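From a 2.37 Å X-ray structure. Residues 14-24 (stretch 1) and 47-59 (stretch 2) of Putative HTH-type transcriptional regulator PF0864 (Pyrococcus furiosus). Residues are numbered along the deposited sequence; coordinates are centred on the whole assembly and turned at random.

Stretch 1 (14-24) HLDDLDRNILR
Stretch 2 47-59: TIHFRIKKLQERG

Two helices of one chain cross nearly at right angles. His14 to Asp16 are extended; Asp16 caps helix 17-24, which runs on past Arg24. Helix 47-57 begins before Thr47. The axes approach to 10.6 Å, with a signed crossing angle of -81°. The nearest CA pairs are Asp19 CA to Arg51 CA, 6.9 Å, and Ile22 CA to Ile48 CA, 7.8 Å. The contact buries 517 Å², both sides summed.

Asp16 has phi/psi -107/-180 and chi1 p (71°). This turns its carboxylate back over the first turn, where OD1 accepts from Asp19 N at 3.2 Å. Asp19 is m (-75°), and a weak bond runs from Asp16 N to Asp19 OD1, 3.4 Å.

Both carboxylates meet Arg51, whose CB points toward stretch 1. Its chi angles are m, m, t and 96°. Arg51 NH1 donates to Asp16 OD1 at 2.9 Å, and NH2 to Asp16 OD2 at 3.2 Å, a two-pronged salt bridge. NH1 also reaches Asp19 OD2 at 2.7 Å, a salt bridge with a weak, bent hydrogen bond (138°). The acids lie at the guanidinium edge, leaving a face for Leu18 CD2, 4.0 Å from Arg51 NH2. A water donates to Asp19 OD2 at 3.0 Å and weakly to Arg51 O at 3.3 Å.

Apolar side chains also meet. Leu18 (t, p) places CD1 4.0 Å from Ile48 CD1. Ile48 is m, m. The CA-to-CB bond of Ile22 (m, t) points toward helix 47-57; its CD1 lies 3.5 Å from Arg51 CB and its CG2 3.9 Å from Ile52 CG1. Ile52 is m, t. Leu55 (m, t) touches two leucines, also m, t: its CD2 is 3.8 Å from Leu15 CD2, its CD1 3.9 Å from Leu23 CD2.

Gly59, at phi/psi 72/15, closes the second helix in a Schellman motif; Gly59 N donates to Gln56 O at 3.2 Å.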

ATOM      1  N   HIS A  14     -19.334 -16.247   0.951  1.00 23.80           N
ATOM      2  CA  HIS A  14     -18.785 -17.294   0.033  1.00 24.07           C
ATOM      3  C   HIS A  14     -18.782 -16.732  -1.370  1.00 23.76           C
ATOM      4  O   HIS A  14     -19.796 -16.178  -1.794  1.00 24.48           O
ATOM      5  CB  HIS A  14     -19.635 -18.577   0.083  1.00 24.14           C
ATOM      6  N   LEU A  15     -17.662 -16.873  -2.092  1.00 23.11           N
ATOM      7  CA  LEU A  15     -17.502 -16.214  -3.409  1.00 22.22           C
ATOM      8  C   LEU A  15     -17.385 -17.169  -4.591  1.00 21.46           C
ATOM      9  O   LEU A  15     -16.669 -18.170  -4.534  1.00 21.45           O
ATOM     10  CB  LEU A  15     -16.284 -15.272  -3.406  1.00 22.27           C
ATOM     11  CG  LEU A  15     -16.253 -14.169  -2.342  1.00 22.40           C
ATOM     12  CD1 LEU A  15     -14.927 -13.437  -2.376  1.00 22.02           C
ATOM     13  CD2 LEU A  15     -17.396 -13.198  -2.545  1.00 22.91           C
ATOM     14  N   ASP A  16     -18.064 -16.841  -5.682  1.00 20.81           N
ATOM     15  CA  ASP A  16     -17.968 -17.662  -6.885  1.00 19.84           C
ATOM     16  C   ASP A  16     -17.130 -16.956  -7.954  1.00 18.73           C
ATOM     17  O   ASP A  16     -16.629 -15.845  -7.711  1.00 18.64           O
ATOM     18  CB  ASP A  16     -19.364 -18.077  -7.383  1.00 19.86           C
ATOM     19  CG  ASP A  16     -20.144 -16.931  -7.981  1.00 21.69           C
ATOM     20  OD1 ASP A  16     -19.936 -15.780  -7.564  1.00 22.41           O
ATOM     21  OD2 ASP A  16     -20.987 -17.177  -8.869  1.00 23.14           O
ATOM     22  N   ASP A  17     -16.964 -17.594  -9.115  1.00 16.80           N
ATOM     23  CA  ASP A  17     -16.155 -17.025 -10.184  1.00 15.88           C
ATOM     24  C   ASP A  17     -16.636 -15.652 -10.675  1.00 14.98           C
ATOM     25  O   ASP A  17     -15.814 -14.774 -10.967  1.00 14.51           O
ATOM     26  CB  ASP A  17     -15.984 -18.019 -11.342  1.00 16.33           C
ATOM     27  CG  ASP A  17     -15.085 -19.205 -10.970  1.00 18.11           C
ATOM     28  OD1 ASP A  17     -14.353 -19.123  -9.955  1.00 19.99           O
ATOM     29  OD2 ASP A  17     -15.111 -20.234 -11.684  1.00 20.94           O
ATOM     30  N   LEU A  18     -17.949 -15.455 -10.749  1.00 13.53           N
ATOM     31  CA  LEU A  18     -18.506 -14.160 -11.170  1.00 12.94           C
ATOM     32  C   LEU A  18     -18.208 -13.051 -10.156  1.00 13.26           C
ATOM     33  O   LEU A  18     -17.879 -11.946 -10.538  1.00 13.46           O
ATOM     34  CB  LEU A  18     -20.024 -14.253 -11.447  1.00 11.97           C
ATOM     35  CG  LEU A  18     -20.752 -12.967 -11.852  1.00 10.42           C
ATOM     36  CD1 LEU A  18     -20.018 -12.199 -13.020  1.00  7.34           C
ATOM     37  CD2 LEU A  18     -22.204 -13.312 -12.221  1.00  8.18           C
ATOM     38  N   ASP A  19     -18.329 -13.347  -8.868  1.00 14.40           N
ATOM     39  CA  ASP A  19     -17.896 -12.410  -7.832  1.00 15.57           C
ATOM     40  C   ASP A  19     -16.455 -11.955  -8.032  1.00 15.85           C
ATOM     41  O   ASP A  19     -16.200 -10.752  -8.056  1.00 16.25           O
ATOM     42  CB  ASP A  19     -18.079 -13.013  -6.440  1.00 16.08           C
ATOM     43  CG  ASP A  19     -19.540 -13.024  -6.008  1.00 18.90           C
ATOM     44  OD1 ASP A  19     -19.957 -13.994  -5.334  1.00 20.36           O
ATOM     45  OD2 ASP A  19     -20.285 -12.071  -6.373  1.00 22.41           O
ATOM     46  N   ARG A  20     -15.541 -12.923  -8.198  1.00 15.52           N
ATOM     47  CA  ARG A  20     -14.107 -12.670  -8.372  1.00 15.46           C
ATOM     48  C   ARG A  20     -13.824 -11.894  -9.637  1.00 15.27           C
ATOM     49  O   ARG A  20     -13.020 -10.951  -9.626  1.00 14.45           O
ATOM     50  CB  ARG A  20     -13.304 -13.986  -8.397  1.00 15.60           C
ATOM     51  CG  ARG A  20     -13.246 -14.719  -7.063  1.00 16.06           C
ATOM     52  CD  ARG A  20     -12.512 -16.070  -7.188  1.00 18.93           C
ATOM     53  NE  ARG A  20     -12.984 -17.045  -6.190  1.00 21.42           N
ATOM     54  CZ  ARG A  20     -13.779 -18.090  -6.471  1.00 24.61           C
ATOM     55  NH1 ARG A  20     -14.182 -18.325  -7.715  1.00 23.74           N
ATOM     56  NH2 ARG A  20     -14.166 -18.925  -5.508  1.00 26.15           N
ATOM     57  N   ASN A  21     -14.484 -12.294 -10.726  1.00 15.53           N
ATOM     58  CA  ASN A  21     -14.326 -11.626 -11.997  1.00 16.37           C
ATOM     59  C   ASN A  21     -14.729 -10.160 -11.966  1.00 16.59           C
ATOM     60  O   ASN A  21     -14.010  -9.344 -12.519  1.00 18.02           O
ATOM     61  CB  ASN A  21     -15.066 -12.367 -13.102  1.00 17.29           C
ATOM     62  CG  ASN A  21     -14.250 -13.491 -13.695  1.00 18.33           C
ATOM     63  OD1 ASN A  21     -13.032 -13.413 -13.749  1.00 21.56           O
ATOM     64  ND2 ASN A  21     -14.926 -14.548 -14.151  1.00 20.11           N
ATOM     65  N   ILE A  22     -15.862  -9.835 -11.328  1.00 16.27           N
ATOM     66  CA  ILE A  22     -16.289  -8.448 -11.057  1.00 15.81           C
ATOM     67  C   ILE A  22     -15.244  -7.660 -10.264  1.00 16.13           C
ATOM     68  O   ILE A  22     -14.907  -6.539 -10.620  1.00 16.19           O
ATOM     69  CB  ILE A  22     -17.635  -8.393 -10.241  1.00 15.92           C
ATOM     70  CG1 ILE A  22     -18.849  -8.767 -11.101  1.00 16.02           C
ATOM     71  CG2 ILE A  22     -17.864  -7.008  -9.603  1.00 14.22           C
ATOM     72  CD1 ILE A  22     -20.141  -9.013 -10.293  1.00 11.22           C
ATOM     73  N   LEU A  23     -14.773  -8.229  -9.158  1.00 15.99           N
ATOM     74  CA  LEU A  23     -13.753  -7.575  -8.345  1.00 16.48           C
ATOM     75  C   LEU A  23     -12.455  -7.266  -9.096  1.00 16.50           C
ATOM     76  O   LEU A  23     -11.889  -6.201  -8.912  1.00 17.08           O
ATOM     77  CB  LEU A  23     -13.445  -8.398  -7.103  1.00 16.41           C
ATOM     78  CG  LEU A  23     -14.613  -8.592  -6.145  1.00 15.66           C
ATOM     79  CD1 LEU A  23     -14.251  -9.628  -5.131  1.00 15.13           C
ATOM     80  CD2 LEU A  23     -15.032  -7.288  -5.490  1.00 12.62           C
ATOM     81  N   ARG A  24     -12.009  -8.198  -9.943  1.00 16.92           N
ATOM     82  CA  ARG A  24     -10.779  -8.045 -10.744  1.00 16.66           C
ATOM     83  C   ARG A  24     -10.863  -6.838 -11.646  1.00 16.00           C
ATOM     84  O   ARG A  24      -9.953  -6.025 -11.656  1.00 15.61           O
ATOM     85  CB  ARG A  24     -10.514  -9.282 -11.586  1.00 16.50           C
ATOM     86  CG  ARG A  24     -10.029 -10.467 -10.795  1.00 19.36           C
ATOM     87  CD  ARG A  24     -10.004 -11.722 -11.674  1.00 23.48           C
ATOM     88  NE  ARG A  24      -9.063 -12.687 -11.128  1.00 25.25           N
ATOM     89  CZ  ARG A  24      -9.366 -13.926 -10.750  1.00 26.91           C
ATOM     90  NH1 ARG A  24      -8.406 -14.706 -10.258  1.00 29.45           N
ATOM     91  NH2 ARG A  24     -10.601 -14.400 -10.869  1.00 24.83           N
ATOM     92  N   THR A  47     -28.042  -8.880 -12.610  1.00 19.30           N
ATOM     93  CA  THR A  47     -27.159  -9.739 -11.804  1.00 19.68           C
ATOM     94  C   THR A  47     -25.882  -9.021 -11.360  1.00 19.67           C
ATOM     95  O   THR A  47     -25.532  -9.086 -10.192  1.00 20.29           O
ATOM     96  CB  THR A  47     -26.789 -11.038 -12.512  1.00 19.65           C
ATOM     97  OG1 THR A  47     -27.962 -11.561 -13.139  1.00 20.49           O
ATOM     98  CG2 THR A  47     -26.272 -12.044 -11.494  1.00 18.77           C
ATOM     99  N   ILE A  48     -25.212  -8.329 -12.282  1.00 19.30           N
ATOM    100  CA  ILE A  48     -24.027  -7.525 -11.939  1.00 19.52           C
ATOM    101  C   ILE A  48     -24.338  -6.539 -10.811  1.00 18.97           C
ATOM    102  O   ILE A  48     -23.661  -6.511  -9.788  1.00 18.54           O
ATOM    103  CB  ILE A  48     -23.435  -6.780 -13.195  1.00 19.70           C
ATOM    104  CG1 ILE A  48     -23.010  -7.780 -14.289  1.00 19.17           C
ATOM    105  CG2 ILE A  48     -22.286  -5.856 -12.803  1.00 19.31           C
ATOM    106  CD1 ILE A  48     -22.202  -8.951 -13.783  1.00 18.95           C
ATOM    107  N   HIS A  49     -25.414  -5.785 -11.013  1.00 19.13           N
ATOM    108  CA  HIS A  49     -25.920  -4.779 -10.083  1.00 19.31           C
ATOM    109  C   HIS A  49     -26.139  -5.345  -8.666  1.00 18.74           C
ATOM    110  O   HIS A  49     -25.571  -4.838  -7.690  1.00 19.02           O
ATOM    111  CB  HIS A  49     -27.195  -4.190 -10.681  1.00 19.36           C
ATOM    112  CG  HIS A  49     -27.932  -3.259  -9.773  1.00 21.71           C
ATOM    113  ND1 HIS A  49     -27.451  -2.014  -9.430  1.00 24.23           N
ATOM    114  CD2 HIS A  49     -29.140  -3.380  -9.168  1.00 23.68           C
ATOM    115  CE1 HIS A  49     -28.322  -1.412  -8.640  1.00 25.03           C
ATOM    116  NE2 HIS A  49     -29.355  -2.220  -8.463  1.00 25.94           N
ATOM    117  N   PHE A  50     -26.918  -6.421  -8.581  1.00 17.88           N
ATOM    118  CA  PHE A  50     -27.137  -7.150  -7.339  1.00 17.29           C
ATOM    119  C   PHE A  50     -25.845  -7.653  -6.664  1.00 17.43           C
ATOM    120  O   PHE A  50     -25.653  -7.437  -5.469  1.00 17.36           O
ATOM    121  CB  PHE A  50     -28.113  -8.304  -7.579  1.00 16.33           C
ATOM    122  CG  PHE A  50     -28.298  -9.204  -6.392  1.00 15.59           C
ATOM    123  CD1 PHE A  50     -27.676 -10.459  -6.345  1.00 13.90           C
ATOM    124  CD2 PHE A  50     -29.098  -8.813  -5.321  1.00 12.84           C
ATOM    125  CE1 PHE A  50     -27.845 -11.305  -5.242  1.00 13.29           C
ATOM    126  CE2 PHE A  50     -29.277  -9.658  -4.222  1.00 13.83           C
ATOM    127  CZ  PHE A  50     -28.645 -10.904  -4.185  1.00 12.56           C
ATOM    128  N   ARG A  51     -24.989  -8.333  -7.427  1.00 17.96           N
ATOM    129  CA  ARG A  51     -23.664  -8.770  -6.952  1.00 18.35           C
ATOM    130  C   ARG A  51     -22.844  -7.615  -6.378  1.00 18.35           C
ATOM    131  O   ARG A  51     -22.250  -7.762  -5.334  1.00 18.79           O
ATOM    132  CB  ARG A  51     -22.843  -9.428  -8.069  1.00 18.02           C
ATOM    133  CG  ARG A  51     -23.459 -10.640  -8.707  1.00 18.33           C
ATOM    134  CD  ARG A  51     -23.800 -11.657  -7.666  1.00 18.76           C
ATOM    135  NE  ARG A  51     -24.030 -12.980  -8.247  1.00 18.29           N
ATOM    136  CZ  ARG A  51     -23.112 -13.936  -8.329  1.00 15.00           C
ATOM    137  NH1 ARG A  51     -21.889 -13.716  -7.881  1.00 17.17           N
ATOM    138  NH2 ARG A  51     -23.415 -15.115  -8.848  1.00 10.21           N
ATOM    139  N   ILE A  52     -22.817  -6.474  -7.054  1.00 18.57           N
ATOM    140  CA  ILE A  52     -22.054  -5.320  -6.560  1.00 19.31           C
ATOM    141  C   ILE A  52     -22.608  -4.733  -5.257  1.00 19.69           C
ATOM    142  O   ILE A  52     -21.833  -4.501  -4.312  1.00 20.59           O
ATOM    143  CB  ILE A  52     -21.874  -4.235  -7.654  1.00 19.73           C
ATOM    144  CG1 ILE A  52     -20.897  -4.738  -8.728  1.00 19.58           C
ATOM    145  CG2 ILE A  52     -21.375  -2.926  -7.058  1.00 19.56           C
ATOM    146  CD1 ILE A  52     -20.979  -3.965 -10.026  1.00 18.76           C
ATOM    147  N   LYS A  53     -23.935  -4.531  -5.186  1.00 19.53           N
ATOM    148  CA  LYS A  53     -24.592  -4.110  -3.951  1.00 19.44           C
ATOM    149  C   LYS A  53     -24.290  -5.085  -2.815  1.00 19.45           C
ATOM    150  O   LYS A  53     -24.050  -4.664  -1.693  1.00 19.81           O
ATOM    151  CB  LYS A  53     -26.114  -3.939  -4.132  1.00 19.81           C
ATOM    152  CG  LYS A  53     -26.540  -2.575  -4.672  1.00 20.87           C
ATOM    153  CD  LYS A  53     -28.019  -2.533  -5.092  1.00 25.60           C
ATOM    154  CE  LYS A  53     -28.976  -2.071  -3.954  1.00 27.07           C
ATOM    155  NZ  LYS A  53     -30.404  -1.758  -4.432  1.00 29.39           N
ATOM    156  N   LYS A  54     -24.283  -6.376  -3.115  1.00 19.62           N
ATOM    157  CA  LYS A  54     -24.081  -7.407  -2.106  1.00 20.42           C
ATOM    158  C   LYS A  54     -22.644  -7.398  -1.566  1.00 20.51           C
ATOM    159  O   LYS A  54     -22.435  -7.530  -0.355  1.00 21.39           O
ATOM    160  CB  LYS A  54     -24.467  -8.781  -2.666  1.00 20.51           C
ATOM    161  CG  LYS A  54     -25.096  -9.728  -1.664  1.00 22.03           C
ATOM    162  CD  LYS A  54     -26.539  -9.316  -1.291  1.00 23.40           C
ATOM    163  CE  LYS A  54     -26.951  -9.985   0.032  1.00 23.38           C
ATOM    164  NZ  LYS A  54     -28.112  -9.319   0.693  1.00 24.25           N
ATOM    165  N   LEU A  55     -21.659  -7.219  -2.452  1.00 20.14           N
ATOM    166  CA  LEU A  55     -20.238  -7.152  -2.046  1.00 18.98           C
ATOM    167  C   LEU A  55     -19.942  -5.889  -1.256  1.00 19.03           C
ATOM    168  O   LEU A  55     -19.149  -5.903  -0.307  1.00 18.93           O
ATOM    169  CB  LEU A  55     -19.301  -7.258  -3.255  1.00 18.33           C
ATOM    170  CG  LEU A  55     -19.396  -8.521  -4.104  1.00 16.39           C
ATOM    171  CD1 LEU A  55     -18.827  -8.266  -5.477  1.00 15.35           C
ATOM    172  CD2 LEU A  55     -18.696  -9.690  -3.437  1.00 17.40           C
ATOM    173  N   GLN A  56     -20.596  -4.803  -1.646  1.00 19.40           N
ATOM    174  CA  GLN A  56     -20.539  -3.562  -0.891  1.00 20.13           C
ATOM    175  C   GLN A  56     -21.148  -3.709   0.514  1.00 20.77           C
ATOM    176  O   GLN A  56     -20.531  -3.281   1.489  1.00 21.25           O
ATOM    177  CB  GLN A  56     -21.205  -2.427  -1.679  1.00 20.14           C
ATOM    178  CG  GLN A  56     -20.418  -1.950  -2.905  1.00 19.77           C
ATOM    179  CD  GLN A  56     -21.226  -0.979  -3.789  1.00 20.75           C
ATOM    180  OE1 GLN A  56     -22.450  -0.966  -3.764  1.00 21.51           O
ATOM    181  NE2 GLN A  56     -20.535  -0.184  -4.576  1.00 19.90           N
ATOM    182  N   GLU A  57     -22.329  -4.327   0.627  1.00 21.08           N
ATOM    183  CA  GLU A  57     -22.966  -4.551   1.941  1.00 21.74           C
ATOM    184  C   GLU A  57     -22.115  -5.402   2.885  1.00 21.34           C
ATOM    185  O   GLU A  57     -21.978  -5.073   4.060  1.00 21.88           O
ATOM    186  CB  GLU A  57     -24.341  -5.230   1.822  1.00 21.91           C
ATOM    187  CG  GLU A  57     -25.477  -4.395   1.294  1.00 23.22           C
ATOM    188  CD  GLU A  57     -26.696  -5.272   0.964  1.00 26.03           C
ATOM    189  OE1 GLU A  57     -27.119  -6.071   1.834  1.00 24.34           O
ATOM    190  OE2 GLU A  57     -27.226  -5.174  -0.168  1.00 27.47           O
ATOM    191  N   ARG A  58     -21.563  -6.501   2.384  1.00 20.97           N
ATOM    192  CA  ARG A  58     -20.714  -7.378   3.211  1.00 20.52           C
ATOM    193  C   ARG A  58     -19.303  -6.833   3.464  1.00 19.23           C
ATOM    194  O   ARG A  58     -18.518  -7.462   4.178  1.00 18.87           O
ATOM    195  CB  ARG A  58     -20.643  -8.781   2.608  1.00 20.79           C
ATOM    196  CG  ARG A  58     -22.006  -9.496   2.573  1.00 25.73           C
ATOM    197  CD  ARG A  58     -21.939 -10.881   1.864  1.00 32.75           C
ATOM    198  NE  ARG A  58     -23.238 -11.590   1.880  1.00 36.38           N
ATOM    199  CZ  ARG A  58     -23.445 -12.807   1.343  1.00 38.84           C
ATOM    200  NH1 ARG A  58     -22.427 -13.444   0.748  1.00 39.08           N
ATOM    201  NH2 ARG A  58     -24.657 -13.397   1.390  1.00 36.47           N
ATOM    202  N   GLY A  59     -18.978  -5.678   2.874  1.00 18.39           N
ATOM    203  CA  GLY A  59     -17.648  -5.067   3.001  1.00 17.17           C
ATOM    204  C   GLY A  59     -16.528  -5.758   2.238  1.00 17.17           C
ATOM    205  O   GLY A  59     -15.349  -5.490   2.496  1.00 17.47           O
TER
HETATM  206  O   HOH W   1     -22.080 -10.927  -4.294  1.00 30.67           O